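Local coordinates for surface protein SPB1 (Streptococcus agalactiae, PDB 4UZG), which forms the backbone subunit of the group B streptococcus type 2b pilus, whose copies are probably linked covalently by sortase enzymes, at residues A[4-9]-A[164-169]; A[21-26]-A[121-126]; A[35-40]-A[152-157]; A[57-62]-A[93-98]. All blocks are in the same frame, centred on the assembly; numbering follows the deposited sequence. Where two conformers were deposited one is given.

Contact 1 (A[4-9]-A[164-169])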
loop_
_atom_site.group_PDB
_atom_site.type_symbol
_atom_site.label_atom_id
_atom_site.label_comp_id
_atom_site.label_asym_id
_atom_site.label_seq_id
_atom_site.Cartn_x
_atom_site.Cartn_y
_atom_site.Cartn_z
ATOM N N LYS A 4 -10.786 9.203 3.067
ATOM C CA LYS A 4 -9.924 8.105 3.465
ATOM C C LYS A 4 -8.654 8.231 2.622
ATOM O O LYS A 4 -8.730 8.240 1.388
ATOM C CB LYS A 4 -10.569 6.736 3.258
ATOM C CG LYS A 4 -9.753 5.600 3.862
ATOM C CD LYS A 4 -10.357 4.205 3.638
ATOM C CE LYS A 4 -9.543 3.171 4.345
ATOM N NZ LYS A 4 -9.993 1.785 4.110
ATOM N N THR A 5 -7.508 8.340 3.290
ATOM C CA THR A 5 -6.229 8.540 2.610
ATOM C C THR A 5 -5.161 7.622 3.183
ATOM O O THR A 5 -5.335 7.048 4.265
ATOM C CB THR A 5 -5.758 10.013 2.749
ATOM O OG1 THR A 5 -5.630 10.344 4.131
ATOM C CG2 THR A 5 -6.718 10.981 2.092
ATOM N N VAL A 6 -4.073 7.471 2.430
ATOM C CA VAL A 6 -2.882 6.761 2.881
ATOM C C VAL A 6 -1.690 7.703 2.797
ATOM O O VAL A 6 -1.730 8.701 2.063
ATOM C CB VAL A 6 -2.626 5.454 2.104
ATOM C CG1 VAL A 6 -3.748 4.483 2.413
ATOM C CG2 VAL A 6 -2.494 5.697 0.613
ATOM N N ASP A 7 -0.608 7.357 3.495
ATOM C CA ASP A 7 0.508 8.254 3.652
ATOM C C ASP A 7 1.491 8.290 2.490
ATOM O O ASP A 7 2.289 9.218 2.429
ATOM C CB ASP A 7 1.250 8.011 4.977
ATOM C CG ASP A 7 1.939 6.666 5.085
ATOM O OD1 ASP A 7 1.400 5.627 4.685
ATOM O OD2 ASP A 7 3.039 6.657 5.637
ATOM N N GLN A 8 1.464 7.311 1.594
ATOM C CA GLN A 8 2.392 7.279 0.458
ATOM C C GLN A 8 1.632 6.956 -0.804
ATOM O O GLN A 8 0.651 6.200 -0.785
ATOM C CB GLN A 8 3.479 6.210 0.649
ATOM C CG GLN A 8 4.363 6.474 1.870
ATOM C CD GLN A 8 5.406 7.539 1.612
ATOM O OE1 GLN A 8 6.309 7.328 0.838
ATOM N NE2 GLN A 8 5.281 8.689 2.256
ATOM N N LYS A 9 2.128 7.449 -1.936
ATOM C CA LYS A 9 1.530 7.160 -3.226
ATOM C C LYS A 9 1.681 5.692 -3.633
ATOM O O LYS A 9 0.823 5.139 -4.317
ATOM C CB LYS A 9 2.140 8.063 -4.302
ATOM C CG LYS A 9 1.821 9.530 -4.130
ATOM C CD LYS A 9 2.529 10.387 -5.197
ATOM C CE LYS A 9 4.080 10.364 -5.082
ATOM N NZ LYS A 9 4.635 11.052 -3.864
ATOM N N VAL A 164 -9.946 4.121 -0.529
ATOM C CA VAL A 164 -8.606 4.394 -1.019
ATOM C C VAL A 164 -7.995 3.076 -1.476
ATOM O O VAL A 164 -8.292 2.030 -0.917
ATOM C CB VAL A 164 -7.736 5.158 0.030
ATOM C CG1 VAL A 164 -7.368 4.248 1.181
ATOM C CG2 VAL A 164 -6.499 5.763 -0.610
ATOM N N THR A 165 -7.154 3.157 -2.502
ATOM C CA THR A 165 -6.490 1.992 -3.084
ATOM C C THR A 165 -4.991 2.072 -2.819
ATOM O O THR A 165 -4.355 3.047 -3.201
ATOM C CB THR A 165 -6.738 1.956 -4.609
ATOM O OG1 THR A 165 -8.154 1.976 -4.882
ATOM C CG2 THR A 165 -6.080 0.718 -5.251
ATOM N N VAL A 166 -4.435 1.071 -2.149
ATOM C CA VAL A 166 -2.985 1.028 -1.973
ATOM C C VAL A 166 -2.354 0.554 -3.281
ATOM O O VAL A 166 -2.943 -0.229 -4.030
ATOM C CB VAL A 166 -2.530 0.138 -0.807
ATOM C CG1 VAL A 166 -3.030 0.695 0.527
ATOM C CG2 VAL A 166 -2.930 -1.311 -1.052
ATOM N N ARG A 167 -1.171 1.074 -3.583
ATOM C CA ARG A 167 -0.540 0.830 -4.879
ATOM C C ARG A 167 0.891 0.347 -4.743
ATOM O O ARG A 167 1.621 0.791 -3.846
ATOM C CB ARG A 167 -0.524 2.118 -5.704
ATOM C CG ARG A 167 -1.818 2.820 -5.917
ATOM C CD ARG A 167 -2.512 2.325 -7.079
ATOM N NE ARG A 167 -3.822 2.910 -7.314
ATOM C CZ ARG A 167 -4.669 2.369 -8.154
ATOM N NH1 ARG A 167 -4.327 1.283 -8.810
ATOM N NH2 ARG A 167 -5.864 2.879 -8.315
ATOM N N ASP A 168 1.297 -0.511 -5.671
ATOM C CA ASP A 168 2.688 -0.899 -5.821
ATOM C C ASP A 168 3.003 -1.124 -7.298
ATOM O O ASP A 168 2.116 -1.028 -8.144
ATOM C CB ASP A 168 3.070 -2.083 -4.907
ATOM C CG ASP A 168 2.442 -3.404 -5.264
ATOM O OD1 ASP A 168 1.919 -3.613 -6.357
ATOM O OD2 ASP A 168 2.539 -4.301 -4.362
ATOM N N GLY A 169 4.276 -1.366 -7.589
ATOM C CA GLY A 169 4.758 -1.492 -8.945
ATOM C C GLY A 169 5.390 -2.839 -9.247
ATOM O O GLY A 169 5.633 -3.660 -8.358
HETATM O O HOH W 1 -0.713 3.713 -2.201
#
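Lys-4 and Val-164 meet where two edge strands, 4-6 and 162-165, run side by side without a backbone hydrogen bond between them. The tight part is apolar. The methyl CG1 of Val-164, held between its backbone N and carbonyl carbon (chi1 71°), lies 3.8 Å from Lys-4 CG and also 3.8 Å from Val-6 CG1. The extended lysine chain crosses this valine at about a right angle. Branched valines suit such a seam, since they fill it with short, stiff side chains. Farther on, the contact loosens and becomes wet. Lys-9 O approaches Arg-167 CB at 3.6 Å, and one water accepts from Arg-167 N at 3.0 Å while donating to Gln-8 O. The guanidinium of Arg-167 leads away to Ala-140 O and Gly-138 O. At the buried end Lys-4 NZ is joined covalently to Asn-147 CG, a grouping familiar from other Gram-positive pilins; Lys-4 NZ also makes a weak hydrogen bond to Asp-42 OD1. This isopeptide bond implies that strand 4-6 is tied to strand 146-153 by a covalent cross-link, which should resist pulling far better than hydrogen bonds, as in other pilins.

Contact 2 (A[21-26]-A[121-126])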
loop_
_atom_site.group_PDB
_atom_site.type_symbol
_atom_site.label_atom_id
_atom_site.label_comp_id
_atom_site.label_asym_id
_atom_site.label_seq_id
_atom_site.Cartn_x
_atom_site.Cartn_y
_atom_site.Cartn_z
ATOM N N ILE A 21 -8.789 8.252 8.276
ATOM C CA ILE A 21 -10.202 8.461 7.979
ATOM C C ILE A 21 -10.586 9.784 8.630
ATOM O O ILE A 21 -10.361 9.969 9.827
ATOM C CB ILE A 21 -11.074 7.350 8.581
ATOM C CG1 ILE A 21 -10.692 5.988 8.008
ATOM C CG2 ILE A 21 -12.550 7.675 8.348
ATOM C CD1 ILE A 21 -11.219 4.836 8.861
ATOM N N THR A 22 -11.170 10.692 7.870
ATOM C CA THR A 22 -11.541 12.032 8.343
ATOM C C THR A 22 -13.028 12.260 8.055
ATOM O O THR A 22 -13.473 12.023 6.918
ATOM C CB THR A 22 -10.655 13.133 7.638
ATOM O OG1 THR A 22 -9.258 12.861 7.881
ATOM C CG2 THR A 22 -10.985 14.538 8.111
ATOM N N TYR A 23 -13.773 12.743 9.051
ATOM C CA TYR A 23 -15.182 13.071 8.905
ATOM C C TYR A 23 -15.382 14.434 9.540
ATOM O O TYR A 23 -15.228 14.601 10.739
ATOM C CB TYR A 23 -16.016 12.025 9.612
ATOM C CG TYR A 23 -17.504 12.239 9.558
ATOM C CD1 TYR A 23 -18.247 11.786 8.480
ATOM C CD2 TYR A 23 -18.175 12.786 10.638
ATOM C CE1 TYR A 23 -19.612 11.906 8.457
ATOM C CE2 TYR A 23 -19.553 12.926 10.631
ATOM C CZ TYR A 23 -20.261 12.487 9.535
ATOM O OH TYR A 23 -21.628 12.601 9.533
ATOM N N LYS A 24 -15.731 15.409 8.718
ATOM C CA LYS A 24 -15.762 16.801 9.137
ATOM C C LYS A 24 -17.104 17.298 9.586
ATOM O O LYS A 24 -17.226 18.439 10.047
ATOM C CB LYS A 24 -15.252 17.690 8.019
ATOM C CG LYS A 24 -13.760 17.545 7.756
ATOM C CD LYS A 24 -13.265 18.894 7.216
ATOM C CE LYS A 24 -11.985 18.854 6.442
ATOM N NZ LYS A 24 -12.152 18.054 5.217
ATOM N N ASN A 25 -18.125 16.493 9.480
ATOM C CA ASN A 25 -19.429 17.061 9.787
ATOM C C ASN A 25 -20.060 16.622 11.102
ATOM O O ASN A 25 -21.281 16.521 11.176
ATOM C CB ASN A 25 -20.297 16.799 8.569
ATOM C CG ASN A 25 -19.626 17.333 7.302
ATOM O OD1 ASN A 25 -18.960 18.369 7.349
ATOM N ND2 ASN A 25 -19.778 16.636 6.179
ATOM N N ALA A 26 -19.270 16.426 12.162
ATOM C CA ALA A 26 -19.833 15.778 13.338
ATOM C C ALA A 26 -20.465 16.812 14.262
ATOM O O ALA A 26 -19.763 17.593 14.906
ATOM C CB ALA A 26 -18.777 14.982 14.041
ATOM N N ASN A 121 -17.456 19.393 14.776
ATOM C CA ASN A 121 -16.256 18.633 15.061
ATOM C C ASN A 121 -15.810 17.778 13.893
ATOM O O ASN A 121 -16.620 17.316 13.091
ATOM C CB ASN A 121 -16.494 17.756 16.287
ATOM C CG ASN A 121 -16.631 18.577 17.539
ATOM O OD1 ASN A 121 -15.642 19.074 18.058
ATOM N ND2 ASN A 121 -17.851 18.741 18.016
ATOM N N THR A 122 -14.504 17.539 13.845
ATOM C CA THR A 122 -13.916 16.581 12.937
ATOM C C THR A 122 -13.507 15.334 13.717
ATOM O O THR A 122 -12.762 15.420 14.697
ATOM C CB THR A 122 -12.682 17.163 12.247
ATOM O OG1 THR A 122 -13.093 18.279 11.450
ATOM C CG2 THR A 122 -12.008 16.125 11.359
ATOM N N ILE A 123 -13.981 14.183 13.265
ATOM C CA ILE A 123 -13.543 12.895 13.774
ATOM C C ILE A 123 -12.430 12.401 12.874
ATOM O O ILE A 123 -12.587 12.359 11.662
ATOM C CB ILE A 123 -14.703 11.884 13.782
ATOM C CG1 ILE A 123 -15.817 12.324 14.737
ATOM C CG2 ILE A 123 -14.193 10.491 14.161
ATOM C CD1 ILE A 123 -17.131 11.531 14.571
ATOM N N THR A 124 -11.299 12.037 13.472
ATOM C CA THR A 124 -10.188 11.459 12.723
ATOM C C THR A 124 -9.843 10.110 13.351
ATOM O O THR A 124 -9.683 10.003 14.562
ATOM C CB THR A 124 -8.934 12.375 12.710
ATOM O OG1 THR A 124 -9.326 13.688 12.314
ATOM C CG2 THR A 124 -7.884 11.867 11.763
ATOM N N VAL A 125 -9.694 9.095 12.503
ATOM C CA VAL A 125 -9.166 7.806 12.921
ATOM C C VAL A 125 -7.940 7.522 12.070
ATOM O O VAL A 125 -8.040 7.438 10.847
ATOM C CB VAL A 125 -10.198 6.668 12.753
ATOM C CG1 VAL A 125 -9.587 5.308 13.120
ATOM C CG2 VAL A 125 -11.456 6.928 13.568
ATOM N N THR A 126 -6.794 7.354 12.708
ATOM C CA THR A 126 -5.625 6.867 12.012
ATOM C C THR A 126 -5.357 5.443 12.469
ATOM O O THR A 126 -5.627 5.075 13.615
ATOM C CB THR A 126 -4.397 7.726 12.262
ATOM O OG1 THR A 126 -4.021 7.666 13.635
ATOM C CG2 THR A 126 -4.625 9.149 11.852
HETATM O O HOH W 2 -15.393 19.799 11.087
#
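Ile-21 to Ala-26 pairs antiparallel with Asn-121 to Val-125, the two strand axes 4.6 Å apart at 165°, and a beta bulge between Tyr-23 and Ala-26 shifts the register by one residue. Ile-21 with Val-125, Tyr-23 with Ile-123 and Ala-26 with Asn-121 are hydrogen-bonded pairs, each closed by two N-H...O bonds; the straightest, Ile-21 N to Val-125 O, is 2.8 Å long at 175°. At the bulge two acceptors, Lys-24 O and Asn-121 O, are only 3.3 Å apart and cannot bond to each other.

The side chains sort largely by face. Ile-21, Tyr-23, Ala-26, Ile-123 and Val-125 share the inner one, a mostly apolar face that also takes Asn-121, whose ND2 bonds to Lys-118 O. Alanine ends at CB, and Ile-123 CD1 packs on it at 3.9 Å from Ala-26 CB; Asn-121 O is 3.3 Å from the same CB. Tyr-23 CD2 lies 4.3 Å from Ile-123 CD1. Thr-22 and Thr-124 point to the other face, their beta branching favouring the extended chain. Thr-122 sets CG2 anti to the backbone N (chi1 -63°, measured to OG1), and this methyl lies 3.6 Å from Tyr-23 O, while the Thr-122 OG1 hydroxyl is hydrogen-bonded to a water at 2.8 Å.

Strand 121-131 has strand 50-62 as its other neighbour, and strand 16-26 has strand 4-6. Beneath the inner face lie Tyr-38 and Ile-40 of strand 37-43, Ile-93 and Ile-95 of strand 90-96, and Ile-151 of strand 146-153.

Contact 3 (A[35-40]-A[152-157]). With CA (calcium ion), chain F.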
loop_
_atom_site.group_PDB
_atom_site.type_symbol
_atom_site.label_atom_id
_atom_site.label_comp_id
_atom_site.label_asym_id
_atom_site.label_seq_id
_atom_site.Cartn_x
_atom_site.Cartn_y
_atom_site.Cartn_z
ATOM N N VAL A 35 -28.134 13.240 18.011
ATOM C CA VAL A 35 -27.067 12.293 17.721
ATOM C C VAL A 35 -26.460 11.810 19.027
ATOM O O VAL A 35 -25.896 12.591 19.804
ATOM C CB VAL A 35 -25.976 12.910 16.839
ATOM C CG1 VAL A 35 -24.855 11.895 16.616
ATOM C CG2 VAL A 35 -26.572 13.355 15.507
ATOM N N TYR A 36 -26.541 10.503 19.241
ATOM C CA TYR A 36 -25.980 9.894 20.447
ATOM C C TYR A 36 -24.730 9.044 20.161
ATOM O O TYR A 36 -24.062 8.622 21.108
ATOM C CB TYR A 36 -27.037 9.084 21.219
ATOM C CG TYR A 36 -27.666 7.998 20.393
ATOM C CD1 TYR A 36 -27.043 6.773 20.246
ATOM C CD2 TYR A 36 -28.862 8.215 19.715
ATOM C CE1 TYR A 36 -27.618 5.778 19.480
ATOM C CE2 TYR A 36 -29.448 7.221 18.951
ATOM C CZ TYR A 36 -28.797 6.016 18.819
ATOM O OH TYR A 36 -29.322 4.992 18.061
ATOM N N GLN A 37 -24.387 8.819 18.890
ATOM C CA GLN A 37 -23.141 8.144 18.544
ATOM C C GLN A 37 -22.793 8.404 17.103
ATOM O O GLN A 37 -23.670 8.717 16.303
ATOM C CB GLN A 37 -23.255 6.633 18.778
ATOM C CG GLN A 37 -24.252 5.949 17.869
ATOM C CD GLN A 37 -24.433 4.480 18.181
ATOM O OE1 GLN A 37 -24.155 4.029 19.293
ATOM N NE2 GLN A 37 -24.929 3.737 17.215
ATOM N N TYR A 38 -21.512 8.234 16.788
ATOM C CA TYR A 38 -21.054 8.074 15.409
ATOM C C TYR A 38 -20.408 6.705 15.290
ATOM O O TYR A 38 -19.647 6.296 16.165
ATOM C CB TYR A 38 -20.060 9.190 14.983
ATOM C CG TYR A 38 -20.761 10.478 14.697
ATOM C CD1 TYR A 38 -21.309 10.733 13.451
ATOM C CD2 TYR A 38 -20.925 11.430 15.692
ATOM C CE1 TYR A 38 -22.018 11.901 13.213
ATOM C CE2 TYR A 38 -21.614 12.603 15.454
ATOM C CZ TYR A 38 -22.193 12.827 14.230
ATOM O OH TYR A 38 -22.915 13.975 13.979
ATOM N N VAL A 39 -20.695 6.019 14.193
ATOM C CA VAL A 39 -20.171 4.674 13.942
ATOM C C VAL A 39 -19.294 4.703 12.699
ATOM O O VAL A 39 -19.751 5.091 11.611
ATOM C CB VAL A 39 -21.313 3.678 13.735
ATOM C CG1 VAL A 39 -20.742 2.281 13.544
ATOM C CG2 VAL A 39 -22.310 3.710 14.902
ATOM N N ILE A 40 -18.036 4.290 12.858
ATOM C CA ILE A 40 -17.066 4.215 11.776
ATOM C C ILE A 40 -16.834 2.737 11.487
ATOM O O ILE A 40 -16.360 1.997 12.344
ATOM C CB ILE A 40 -15.736 4.874 12.197
ATOM C CG1 ILE A 40 -15.959 6.347 12.553
ATOM C CG2 ILE A 40 -14.693 4.716 11.088
ATOM C CD1 ILE A 40 -16.032 6.623 14.049
ATOM N N ASN A 152 -21.431 7.020 10.056
ATOM C CA ASN A 152 -22.875 7.284 10.133
ATOM C C ASN A 152 -23.231 7.713 11.554
ATOM O O ASN A 152 -22.692 7.172 12.527
ATOM C CB ASN A 152 -23.676 6.016 9.844
ATOM C CG ASN A 152 -23.687 5.622 8.381
ATOM O OD1 ASN A 152 -24.432 6.160 7.581
ATOM N ND2 ASN A 152 -22.843 4.660 8.024
ATOM N N PRO A 153 -24.190 8.636 11.702
ATOM C CA PRO A 153 -24.761 8.900 13.027
ATOM C C PRO A 153 -25.692 7.781 13.427
ATOM O O PRO A 153 -26.327 7.162 12.568
ATOM C CB PRO A 153 -25.524 10.197 12.797
ATOM C CG PRO A 153 -25.998 10.071 11.365
ATOM C CD PRO A 153 -24.877 9.366 10.631
ATOM N N ASN A 154 -25.835 7.597 14.734
ATOM C CA ASN A 154 -26.878 6.743 15.301
ATOM C C ASN A 154 -26.878 5.385 14.606
ATOM O O ASN A 154 -25.834 4.730 14.594
ATOM C CB ASN A 154 -28.215 7.487 15.305
ATOM C CG ASN A 154 -28.168 8.690 16.214
ATOM O OD1 ASN A 154 -27.223 8.876 16.981
ATOM N ND2 ASN A 154 -29.218 9.508 16.164
ATOM N N THR A 155 -28.014 4.943 14.062
ATOM C CA THR A 155 -28.068 3.624 13.441
ATOM C C THR A 155 -28.243 3.681 11.927
ATOM O O THR A 155 -28.586 2.690 11.288
ATOM C CB THR A 155 -29.154 2.754 14.048
ATOM O OG1 THR A 155 -30.423 3.388 13.878
ATOM C CG2 THR A 155 -28.895 2.525 15.523
ATOM N N SER A 156 -27.961 4.821 11.324
ATOM C CA SER A 156 -28.029 4.890 9.879
ATOM C C SER A 156 -26.936 4.063 9.219
ATOM O O SER A 156 -25.861 3.909 9.763
ATOM C CB SER A 156 -27.894 6.325 9.411
ATOM O OG SER A 156 -28.026 6.357 7.999
ATOM N N ASN A 157 -27.216 3.536 8.028
ATOM C CA ASN A 157 -26.186 2.921 7.188
ATOM C C ASN A 157 -26.170 3.548 5.781
ATOM O O ASN A 157 -25.695 2.918 4.837
ATOM C CB ASN A 157 -26.313 1.384 7.093
ATOM C CG ASN A 157 -27.471 0.941 6.237
ATOM O OD1 ASN A 157 -28.412 1.700 6.033
ATOM N ND2 ASN A 157 -27.417 -0.288 5.718
HETATM CA CA CA F . -30.319 2.443 5.041
HETATM O O HOH W 3 -20.681 3.409 9.581
HETATM O O HOH W 4 -30.244 3.610 7.254
HETATM O O HOH W 5 -31.702 1.340 6.752
#
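Tyr-38 and Val-39 pair antiparallel with Pro-153 and Asn-152 at the end of an antiparallel strand pair of the large sheet, 37-43 with 146-153, which the type II' turn from Pro-153 to Ser-156 then bends away. Backbone bonds come first: Val-39 and Asn-152 exchange two, and Asn-154 N gives a third to Gln-37 O at 2.9 Å. Asn-154 takes the turn position with positive phi (50°), a conformation asparagine tolerates better than most residues.

Side-chain hydrogen bonds reinforce these. Asn-154 OD1 accepts from Tyr-36 N on a lone pair, at 2.9 Å, and weakly from Gln-37 N. In return, Gln-37 NE2 donates to Asn-154 O, nearly straight at 170° although it stands above the carbonyl plane. The second amide atom, Asn-154 ND2, is bound to Lys-34 O, so both ends of the buried amide are engaged.

Stacking adds to this grip. Tyr-36 CG sits between its backbone N and carbonyl carbon, starting the ring toward that amide, which lies over one face, the planes 12° apart. Apolar contact is lighter: Pro-153 CB rests 3.9 Å from Tyr-38 CE1. Beyond the turn, Asn-157 OD1 coordinates a calcium ion at 2.3 Å, joined by two waters and Asp-158 OD1.

Contact 4 (A[57-62]-A[93-98])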
loop_
_atom_site.group_PDB
_atom_site.type_symbol
_atom_site.label_atom_id
_atom_site.label_comp_id
_atom_site.label_asym_id
_atom_site.label_seq_id
_atom_site.Cartn_x
_atom_site.Cartn_y
_atom_site.Cartn_z
ATOM N N TYR A 57 -5.068 2.054 16.379
ATOM C CA TYR A 57 -5.863 3.280 16.180
ATOM C C TYR A 57 -5.422 4.440 17.041
ATOM O O TYR A 57 -5.041 4.278 18.206
ATOM C CB TYR A 57 -7.368 3.037 16.500
ATOM C CG TYR A 57 -7.828 1.738 15.943
ATOM C CD1 TYR A 57 -8.130 1.610 14.598
ATOM C CD2 TYR A 57 -7.840 0.609 16.734
ATOM C CE1 TYR A 57 -8.430 0.385 14.034
ATOM C CE2 TYR A 57 -8.158 -0.634 16.184
ATOM C CZ TYR A 57 -8.418 -0.740 14.829
ATOM O OH TYR A 57 -8.704 -1.943 14.252
ATOM N N GLU A 58 -5.535 5.624 16.458
ATOM C CA GLU A 58 -5.569 6.866 17.214
ATOM C C GLU A 58 -6.867 7.551 16.788
ATOM O O GLU A 58 -7.074 7.801 15.595
ATOM C CB GLU A 58 -4.356 7.740 16.933
ATOM C CG GLU A 58 -4.339 9.009 17.748
ATOM C CD GLU A 58 -3.311 8.988 18.852
ATOM O OE1 GLU A 58 -2.994 7.884 19.345
ATOM O OE2 GLU A 58 -2.810 10.067 19.226
ATOM N N VAL A 59 -7.718 7.842 17.765
ATOM C CA VAL A 59 -9.044 8.378 17.504
ATOM C C VAL A 59 -9.130 9.748 18.177
ATOM O O VAL A 59 -8.940 9.848 19.388
ATOM C CB VAL A 59 -10.154 7.453 18.044
ATOM C CG1 VAL A 59 -11.510 7.984 17.639
ATOM C CG2 VAL A 59 -9.946 6.015 17.551
ATOM N N THR A 60 -9.423 10.785 17.398
ATOM C CA THR A 60 -9.504 12.129 17.931
ATOM C C THR A 60 -10.752 12.855 17.445
ATOM O O THR A 60 -11.308 12.568 16.373
ATOM C CB THR A 60 -8.270 12.980 17.532
ATOM O OG1 THR A 60 -8.210 13.086 16.110
ATOM C CG2 THR A 60 -6.960 12.443 18.072
ATOM N N ILE A 61 -11.141 13.832 18.256
ATOM C CA ILE A 61 -12.174 14.788 17.913
ATOM C C ILE A 61 -11.524 16.166 17.960
ATOM O O ILE A 61 -10.929 16.545 18.971
ATOM C CB ILE A 61 -13.377 14.730 18.893
ATOM C CG1 ILE A 61 -13.979 13.314 18.924
ATOM C CG2 ILE A 61 -14.410 15.774 18.496
ATOM C CD1 ILE A 61 -14.997 13.128 19.985
ATOM N N THR A 62 -11.642 16.917 16.872
ATOM C CA THR A 62 -11.057 18.259 16.773
ATOM C C THR A 62 -12.184 19.259 16.547
ATOM O O THR A 62 -12.970 19.115 15.604
ATOM C CB THR A 62 -10.057 18.335 15.620
ATOM O OG1 THR A 62 -9.080 17.302 15.767
ATOM C CG2 THR A 62 -9.350 19.689 15.613
ATOM N N ILE A 93 -15.607 1.173 14.932
ATOM C CA ILE A 93 -15.409 2.047 16.073
ATOM C C ILE A 93 -16.698 2.822 16.313
ATOM O O ILE A 93 -17.227 3.435 15.394
ATOM C CB ILE A 93 -14.217 2.999 15.831
ATOM C CG1 ILE A 93 -12.913 2.217 15.996
ATOM C CG2 ILE A 93 -14.248 4.204 16.791
ATOM C CD1 ILE A 93 -11.679 2.935 15.532
ATOM N N THR A 94 -17.202 2.786 17.543
ATOM C CA THR A 94 -18.421 3.506 17.900
ATOM C C THR A 94 -18.039 4.552 18.929
ATOM O O THR A 94 -17.501 4.227 19.977
ATOM C CB THR A 94 -19.471 2.550 18.462
ATOM O OG1 THR A 94 -19.740 1.543 17.489
ATOM C CG2 THR A 94 -20.754 3.272 18.794
ATOM N N ILE A 95 -18.322 5.815 18.611
ATOM C CA ILE A 95 -17.970 6.928 19.482
ATOM C C ILE A 95 -19.273 7.447 20.128
ATOM O O ILE A 95 -20.115 8.032 19.456
ATOM C CB ILE A 95 -17.299 8.068 18.704
ATOM C CG1 ILE A 95 -16.038 7.563 17.989
ATOM C CG2 ILE A 95 -16.983 9.227 19.648
ATOM C CD1 ILE A 95 -15.372 8.593 17.091
ATOM N N PRO A 96 -19.453 7.230 21.436
ATOM C CA PRO A 96 -20.642 7.796 22.084
ATOM C C PRO A 96 -20.560 9.327 22.057
ATOM O O PRO A 96 -19.491 9.908 22.238
ATOM C CB PRO A 96 -20.586 7.221 23.509
ATOM C CG PRO A 96 -19.169 6.928 23.747
ATOM C CD PRO A 96 -18.613 6.496 22.397
ATOM N N TRP A 97 -21.708 9.957 21.851
ATOM C CA TRP A 97 -21.765 11.390 21.578
ATOM C C TRP A 97 -22.565 12.144 22.635
ATOM O O TRP A 97 -22.486 13.372 22.722
ATOM C CB TRP A 97 -22.389 11.614 20.188
ATOM C CG TRP A 97 -21.884 12.829 19.483
ATOM C CD1 TRP A 97 -22.592 13.949 19.167
ATOM C CD2 TRP A 97 -20.558 13.037 18.981
ATOM N NE1 TRP A 97 -21.794 14.837 18.509
ATOM C CE2 TRP A 97 -20.543 14.308 18.385
ATOM C CE3 TRP A 97 -19.403 12.262 18.963
ATOM C CZ2 TRP A 97 -19.402 14.831 17.778
ATOM C CZ3 TRP A 97 -18.263 12.786 18.371
ATOM C CH2 TRP A 97 -18.275 14.051 17.783
ATOM N N ALA A 98 -23.343 11.413 23.428
ATOM C CA ALA A 98 -24.177 12.019 24.460
ATOM C C ALA A 98 -24.409 10.972 25.529
ATOM O O ALA A 98 -24.292 9.770 25.271
ATOM C CB ALA A 98 -25.525 12.510 23.875
#
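Ile-93 places CG1 anti to the carbonyl carbon (chi1 -76°) and continues nearly fully extended (chi2 169°), which carries its CD1 methyl over one face of the Tyr-57 ring, 3.9 Å from CD1 of the tyrosine. The same methyl crosses the core between strands 90-96 and 50-62 to meet Val-59 CG2 tip to tip at 4.1 Å. The other methyl of this valine, CG1, slides past Ile-95 CD1 at 3.9 Å. At the far end Ile-61 CD1, in one of its two conformers, approaches Trp-97 CZ3 obliquely, at 3.7 Å.

No hydrogen bond joins the segments. The strand axes stay 10.3 Å apart and cross at -36°, the spacing and twist of two beta layers packed face to face; branched valine and isoleucine side chains span the interval, with Tyr-57 and Trp-97 at its two ends. Polar tips are handled beyond the contact: Tyr-57 OH bonds to Glu-86, and Trp-97 NE1 weakly to Asn-28.

Strand 50-62 is flanked in its layer by strands 121-131 and 68-73. Strand 90-96 lies between strands 81-87 and 37-43, with Ile-40 of the latter touching both Ile-93 and Ile-95, while Tyr-38 meets Trp-97 edge to face.

How the contacts relate
From the N terminus, segment 4-9 opens the longest loop, which contact 1 closes only at 164-169; the other three contacts all fall within it. Contact 2 starts at 21-26 and ends at 121-126, whereas contact 3 starts at 35-40 and ends at 152-157, so their segments alternate and the two loops cross. Contact 4, from 57-62 to 93-98, closes the shortest loop and is enclosed by both. Contacts 2 and 3 are antiparallel strand pairings; contact 4 packs the layers that carry them, with probable backbone hydrogen bonds to the strands of each. Tyr-38 of contact 3 packs on Tyr-23 and Ala-26 of contact 2. Contact 1 joins the edge strands, and its Lys-4 touches Ile-21 of contact 2.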